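Local coordinates for sniffer CG10964-PA (Drosophila melanogaster, PDB 1SNY), which probably reduces carbonyl compounds with NADPH, as a Rossmann-fold member of the short-chain dehydrogenase/reductase family, at residues 81-90 against 132-141. Numbering follows the deposited sequence.
Sequences LRNFDAYDKL and QTNTVVPIML. With NAP (NADP nicotinamide-adenine-dinucleotide phosphate), chain B.
At the adenine end of the NADP pocket in this Rossmann fold, the loop entering helix 87-98 packs on helix 124-155. L81 lies between cofactor and helix. L81 N makes a weak hydrogen bond to NAP N1A (3.3 Å). L81 CB meets V137 CG1 at 3.6 Å. R82 passes beside the amino group, its CG 3.6 Å from NAP N6A, and its guanidinium forms a salt bridge with D80. T133 CG2 approaches N7A from the helix.

F84 reaches over the helix at V136, V137 and M140. With CG anti to its own carbonyl carbon (chi1 -59°), the ring brings F84 CZ to V136 CG1 (3.6 Å) and CE2 to M140 CG. CE1 lies near Q132 NE2, the ring and amide planes 70° apart. Replacing F84 by alanine is likely to open a gap beside V136 and M140 and leave the Q132 amide freer to turn.

The Y87 ring meets the backbone carbon of M140 at its edge, and L141 CD1 lies over one face. Y87 OH donates a very short hydrogen bond to L81 O (2.5 Å), which ties Y87 back to the loop that meets the adenine. The same OH touches V137 CG1 at 3.5 Å. Farther along, L90 CD2 meets L141 CD1 (3.9 Å).

L141 also packs on strand 105-108, and N134, T135 and P138 face helix 187-207. F84 and M140 touch S124 of the second subunit, and V136 touches its L128, so this part of the contact lies at the dimer interface.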
loop_
_atom_site.group_PDB
_atom_site.type_symbol
_atom_site.label_atom_id
_atom_site.label_comp_id
_atom_site.label_asym_id
_atom_site.label_seq_id
_atom_site.Cartn_x
_atom_site.Cartn_y
_atom_site.Cartn_z
ATOM N N LEU A 81 -1.934 6.344 -18.759
ATOM C CA LEU A 81 -2.317 6.787 -17.425
ATOM C C LEU A 81 -1.212 7.385 -16.552
ATOM O O LEU A 81 -1.500 8.052 -15.559
ATOM C CB LEU A 81 -3.028 5.636 -16.705
ATOM C CG LEU A 81 -4.320 5.223 -17.431
ATOM C CD1 LEU A 81 -4.992 4.068 -16.709
ATOM C CD2 LEU A 81 -5.264 6.413 -17.502
ATOM N N ARG A 82 0.046 7.161 -16.922
ATOM C CA ARG A 82 1.166 7.707 -16.159
ATOM C C ARG A 82 1.325 9.211 -16.399
ATOM O O ARG A 82 2.020 9.899 -15.651
ATOM C CB ARG A 82 2.465 6.979 -16.528
ATOM C CG ARG A 82 2.513 5.532 -16.060
ATOM C CD ARG A 82 3.772 4.821 -16.532
ATOM N NE ARG A 82 3.825 4.720 -17.988
ATOM C CZ ARG A 82 4.717 3.998 -18.660
ATOM N NH1 ARG A 82 5.640 3.304 -18.008
ATOM N NH2 ARG A 82 4.684 3.966 -19.987
ATOM N N ASN A 83 0.671 9.720 -17.437
ATOM C CA ASN A 83 0.755 11.142 -17.761
ATOM C C ASN A 83 -0.366 11.920 -17.077
ATOM O O ASN A 83 -1.383 12.248 -17.696
ATOM C CB ASN A 83 0.685 11.328 -19.277
ATOM C CG ASN A 83 1.743 10.521 -20.004
ATOM O OD1 ASN A 83 2.942 10.702 -19.781
ATOM N ND2 ASN A 83 1.305 9.617 -20.875
ATOM N N PHE A 84 -0.161 12.220 -15.799
ATOM C CA PHE A 84 -1.142 12.930 -14.989
ATOM C C PHE A 84 -1.651 14.252 -15.554
ATOM O O PHE A 84 -2.756 14.685 -15.223
ATOM C CB PHE A 84 -0.577 13.158 -13.585
ATOM C CG PHE A 84 -0.210 11.888 -12.877
ATOM C CD1 PHE A 84 1.089 11.682 -12.414
ATOM C CD2 PHE A 84 -1.158 10.882 -12.695
ATOM C CE1 PHE A 84 1.438 10.488 -11.781
ATOM C CE2 PHE A 84 -0.819 9.684 -12.061
ATOM C CZ PHE A 84 0.479 9.486 -11.605
ATOM N N ASP A 85 -0.856 14.899 -16.402
ATOM C CA ASP A 85 -1.274 16.171 -16.977
ATOM C C ASP A 85 -2.275 15.967 -18.101
ATOM O O ASP A 85 -2.977 16.896 -18.497
ATOM C CB ASP A 85 -0.063 16.948 -17.500
ATOM C CG ASP A 85 0.944 17.244 -16.416
ATOM O OD1 ASP A 85 0.534 17.745 -15.348
ATOM O OD2 ASP A 85 2.145 16.978 -16.630
ATOM N N ALA A 86 -2.344 14.740 -18.601
ATOM C CA ALA A 86 -3.255 14.407 -19.684
ATOM C C ALA A 86 -4.677 14.120 -19.196
ATOM O O ALA A 86 -5.600 14.002 -20.001
ATOM C CB ALA A 86 -2.716 13.208 -20.454
ATOM N N TYR A 87 -4.858 14.010 -17.883
ATOM C CA TYR A 87 -6.177 13.717 -17.328
ATOM C C TYR A 87 -7.210 14.806 -17.573
ATOM O O TYR A 87 -8.361 14.508 -17.891
ATOM C CB TYR A 87 -6.087 13.450 -15.823
ATOM C CG TYR A 87 -5.431 12.139 -15.442
ATOM C CD1 TYR A 87 -5.603 11.607 -14.163
ATOM C CD2 TYR A 87 -4.618 11.441 -16.341
ATOM C CE1 TYR A 87 -4.986 10.424 -13.783
ATOM C CE2 TYR A 87 -3.991 10.244 -15.966
ATOM C CZ TYR A 87 -4.182 9.748 -14.680
ATOM O OH TYR A 87 -3.557 8.594 -14.278
ATOM N N ASP A 88 -6.807 16.062 -17.410
ATOM C CA ASP A 88 -7.720 17.180 -17.621
ATOM C C ASP A 88 -8.468 17.056 -18.946
ATOM O O ASP A 88 -9.662 17.336 -19.018
ATOM C CB ASP A 88 -6.956 18.506 -17.585
ATOM C CG ASP A 88 -6.803 19.054 -16.178
ATOM O OD1 ASP A 88 -6.065 20.052 -15.996
ATOM O OD2 ASP A 88 -7.427 18.491 -15.253
ATOM N N LYS A 89 -7.769 16.626 -19.991
ATOM C CA LYS A 89 -8.399 16.487 -21.293
ATOM C C LYS A 89 -9.247 15.228 -21.371
ATOM O O LYS A 89 -10.268 15.204 -22.060
ATOM C CB LYS A 89 -7.357 16.459 -22.411
ATOM C CG LYS A 89 -7.986 16.571 -23.791
ATOM C CD LYS A 89 -6.977 16.399 -24.907
ATOM C CE LYS A 89 -7.646 16.604 -26.258
ATOM N NZ LYS A 89 -8.851 15.739 -26.421
ATOM N N LEU A 90 -8.822 14.175 -20.680
ATOM C CA LEU A 90 -9.586 12.938 -20.692
ATOM C C LEU A 90 -10.986 13.275 -20.200
ATOM O O LEU A 90 -11.977 12.965 -20.858
ATOM C CB LEU A 90 -8.952 11.896 -19.769
ATOM C CG LEU A 90 -9.620 10.515 -19.802
ATOM C CD1 LEU A 90 -9.389 9.884 -21.170
ATOM C CD2 LEU A 90 -9.045 9.619 -18.709
ATOM N N GLN A 132 3.154 3.186 -8.674
ATOM C CA GLN A 132 2.617 4.310 -9.442
ATOM C C GLN A 132 1.427 3.928 -10.329
ATOM O O GLN A 132 0.418 4.625 -10.357
ATOM C CB GLN A 132 3.719 4.939 -10.311
ATOM C CG GLN A 132 3.216 6.089 -11.142
ATOM C CD GLN A 132 4.298 6.678 -12.007
ATOM O OE1 GLN A 132 4.878 5.983 -12.838
ATOM N NE2 GLN A 132 4.581 7.961 -11.813
ATOM N N THR A 133 1.537 2.814 -11.042
ATOM C CA THR A 133 0.471 2.373 -11.937
ATOM C C THR A 133 -0.723 1.714 -11.240
ATOM O O THR A 133 -1.875 1.964 -11.604
ATOM C CB THR A 133 1.008 1.374 -12.991
ATOM O OG1 THR A 133 1.917 2.046 -13.874
ATOM C CG2 THR A 133 -0.142 0.781 -13.799
ATOM N N ASN A 134 -0.450 0.883 -10.239
ATOM C CA ASN A 134 -1.528 0.181 -9.540
ATOM C C ASN A 134 -2.169 0.955 -8.394
ATOM O O ASN A 134 -3.290 0.644 -7.976
ATOM C CB ASN A 134 -1.011 -1.159 -8.997
ATOM C CG ASN A 134 -0.720 -2.158 -10.099
ATOM O OD1 ASN A 134 -0.724 -1.816 -11.279
ATOM N ND2 ASN A 134 -0.453 -3.404 -9.715
ATOM N N THR A 135 -1.481 1.968 -7.888
ATOM C CA THR A 135 -2.016 2.706 -6.743
ATOM C C THR A 135 -2.267 4.187 -7.003
ATOM O O THR A 135 -3.394 4.682 -6.862
ATOM C CB THR A 135 -1.062 2.576 -5.536
ATOM O OG1 THR A 135 -0.738 1.194 -5.329
ATOM C CG2 THR A 135 -1.703 3.162 -4.269
ATOM N N VAL A 136 -1.214 4.895 -7.395
ATOM C CA VAL A 136 -1.324 6.324 -7.645
ATOM C C VAL A 136 -2.275 6.665 -8.788
ATOM O O VAL A 136 -3.093 7.574 -8.659
ATOM C CB VAL A 136 0.071 6.927 -7.913
ATOM C CG1 VAL A 136 -0.049 8.428 -8.167
ATOM C CG2 VAL A 136 0.972 6.680 -6.714
ATOM N N VAL A 137 -2.186 5.936 -9.900
ATOM C CA VAL A 137 -3.064 6.197 -11.038
ATOM C C VAL A 137 -4.546 6.101 -10.665
ATOM O O VAL A 137 -5.320 7.020 -10.909
ATOM C CB VAL A 137 -2.753 5.240 -12.217
ATOM C CG1 VAL A 137 -3.877 5.296 -13.249
ATOM C CG2 VAL A 137 -1.426 5.647 -12.881
ATOM N N PRO A 138 -4.964 4.982 -10.056
ATOM C CA PRO A 138 -6.383 4.888 -9.694
ATOM C C PRO A 138 -6.848 6.043 -8.799
ATOM O O PRO A 138 -7.973 6.517 -8.929
ATOM C CB PRO A 138 -6.463 3.540 -8.983
ATOM C CG PRO A 138 -5.411 2.735 -9.672
ATOM C CD PRO A 138 -4.260 3.720 -9.783
ATOM N N ILE A 139 -5.989 6.484 -7.883
ATOM C CA ILE A 139 -6.349 7.580 -6.978
ATOM C C ILE A 139 -6.472 8.886 -7.761
ATOM O O ILE A 139 -7.420 9.646 -7.585
ATOM C CB ILE A 139 -5.284 7.781 -5.859
ATOM C CG1 ILE A 139 -5.259 6.562 -4.926
ATOM C CG2 ILE A 139 -5.572 9.065 -5.083
ATOM C CD1 ILE A 139 -4.168 6.624 -3.858
HETATM N N MSE A 140 -5.504 9.141 -8.627
HETATM C CA MSE A 140 -5.528 10.365 -9.410
HETATM C C MSE A 140 -6.636 10.396 -10.453
HETATM O O MSE A 140 -7.199 11.458 -10.717
HETATM C CB MSE A 140 -4.166 10.609 -10.059
HETATM C CG MSE A 140 -3.041 10.840 -9.048
HETATM SE SE MSE A 140 -3.328 12.280 -7.787
HETATM C CE MSE A 140 -2.914 13.807 -8.952
ATOM N N LEU A 141 -6.969 9.250 -11.040
ATOM C CA LEU A 141 -8.048 9.224 -12.020
ATOM C C LEU A 141 -9.370 9.418 -11.281
ATOM O O LEU A 141 -10.276 10.083 -11.777
ATOM C CB LEU A 141 -8.067 7.900 -12.799
ATOM C CG LEU A 141 -9.058 7.863 -13.971
ATOM C CD1 LEU A 141 -8.873 9.102 -14.850
ATOM C CD2 LEU A 141 -8.849 6.606 -14.797
HETATM P PA NAP B . -3.141 -7.661 -18.514
HETATM O O1A NAP B . -1.746 -7.517 -18.378
HETATM O O2A NAP B . -3.840 -8.603 -19.473
HETATM O O5B NAP B . -3.803 -6.235 -18.805
HETATM C C5B NAP B . -3.330 -5.067 -18.084
HETATM C C4B NAP B . -4.059 -3.922 -18.855
HETATM O O4B NAP B . -3.657 -2.640 -18.182
HETATM C C3B NAP B . -3.598 -3.714 -20.332
HETATM O O3B NAP B . -4.754 -3.291 -21.070
HETATM C C2B NAP B . -2.521 -2.658 -20.203
HETATM O O2B NAP B . -2.200 -1.928 -21.380
HETATM C C1B NAP B . -3.093 -1.738 -19.102
HETATM N N9A NAP B . -2.018 -0.920 -18.563
HETATM C C8A NAP B . -0.871 -1.235 -17.861
HETATM N N7A NAP B . -0.120 -0.184 -17.552
HETATM C C5A NAP B . -0.829 0.880 -18.090
HETATM C C6A NAP B . -0.534 2.256 -18.091
HETATM N N6A NAP B . 0.550 2.864 -17.546
HETATM N N1A NAP B . -1.461 3.105 -18.724
HETATM C C2A NAP B . -2.623 2.594 -19.327
HETATM N N3A NAP B . -2.933 1.242 -19.343
HETATM C C4A NAP B . -2.006 0.426 -18.712
HETATM O O3 NAP B . -3.755 -8.018 -17.103
HETATM P PN NAP B . -5.215 -8.343 -16.609
HETATM O O1N NAP B . -5.284 -9.716 -16.082
HETATM O O2N NAP B . -6.125 -8.014 -17.739
HETATM O O5D NAP B . -5.374 -7.355 -15.381
HETATM C C5D NAP B . -6.580 -6.525 -15.255
HETATM C C4D NAP B . -6.669 -6.040 -13.819
HETATM O O4D NAP B . -7.069 -7.137 -12.958
HETATM C C3D NAP B . -5.341 -5.500 -13.197
HETATM O O3D NAP B . -5.594 -4.323 -12.392
HETATM C C2D NAP B . -4.840 -6.693 -12.398
HETATM O O2D NAP B . -3.932 -6.345 -11.376
HETATM C C1D NAP B . -6.098 -7.268 -11.868
HETATM N N1N NAP B . -6.111 -8.716 -11.563
HETATM C C2N NAP B . -5.897 -9.763 -12.516
HETATM C C3N NAP B . -5.947 -11.085 -12.046
HETATM C C7N NAP B . -5.726 -12.247 -13.024
HETATM O O7N NAP B . -5.783 -13.368 -12.553
HETATM N N7N NAP B . -5.490 -12.032 -14.290
HETATM C C4N NAP B . -6.209 -11.389 -10.634
HETATM C C5N NAP B . -6.414 -10.309 -9.740
HETATM C C6N NAP B . -6.368 -8.964 -10.188
HETATM P P2B NAP B . -1.020 -2.383 -22.426
HETATM O O1X NAP B . -1.636 -3.487 -23.291
HETATM O O2X NAP B . -0.783 -1.105 -23.160
HETATM O O3X NAP B . 0.148 -2.902 -21.599
#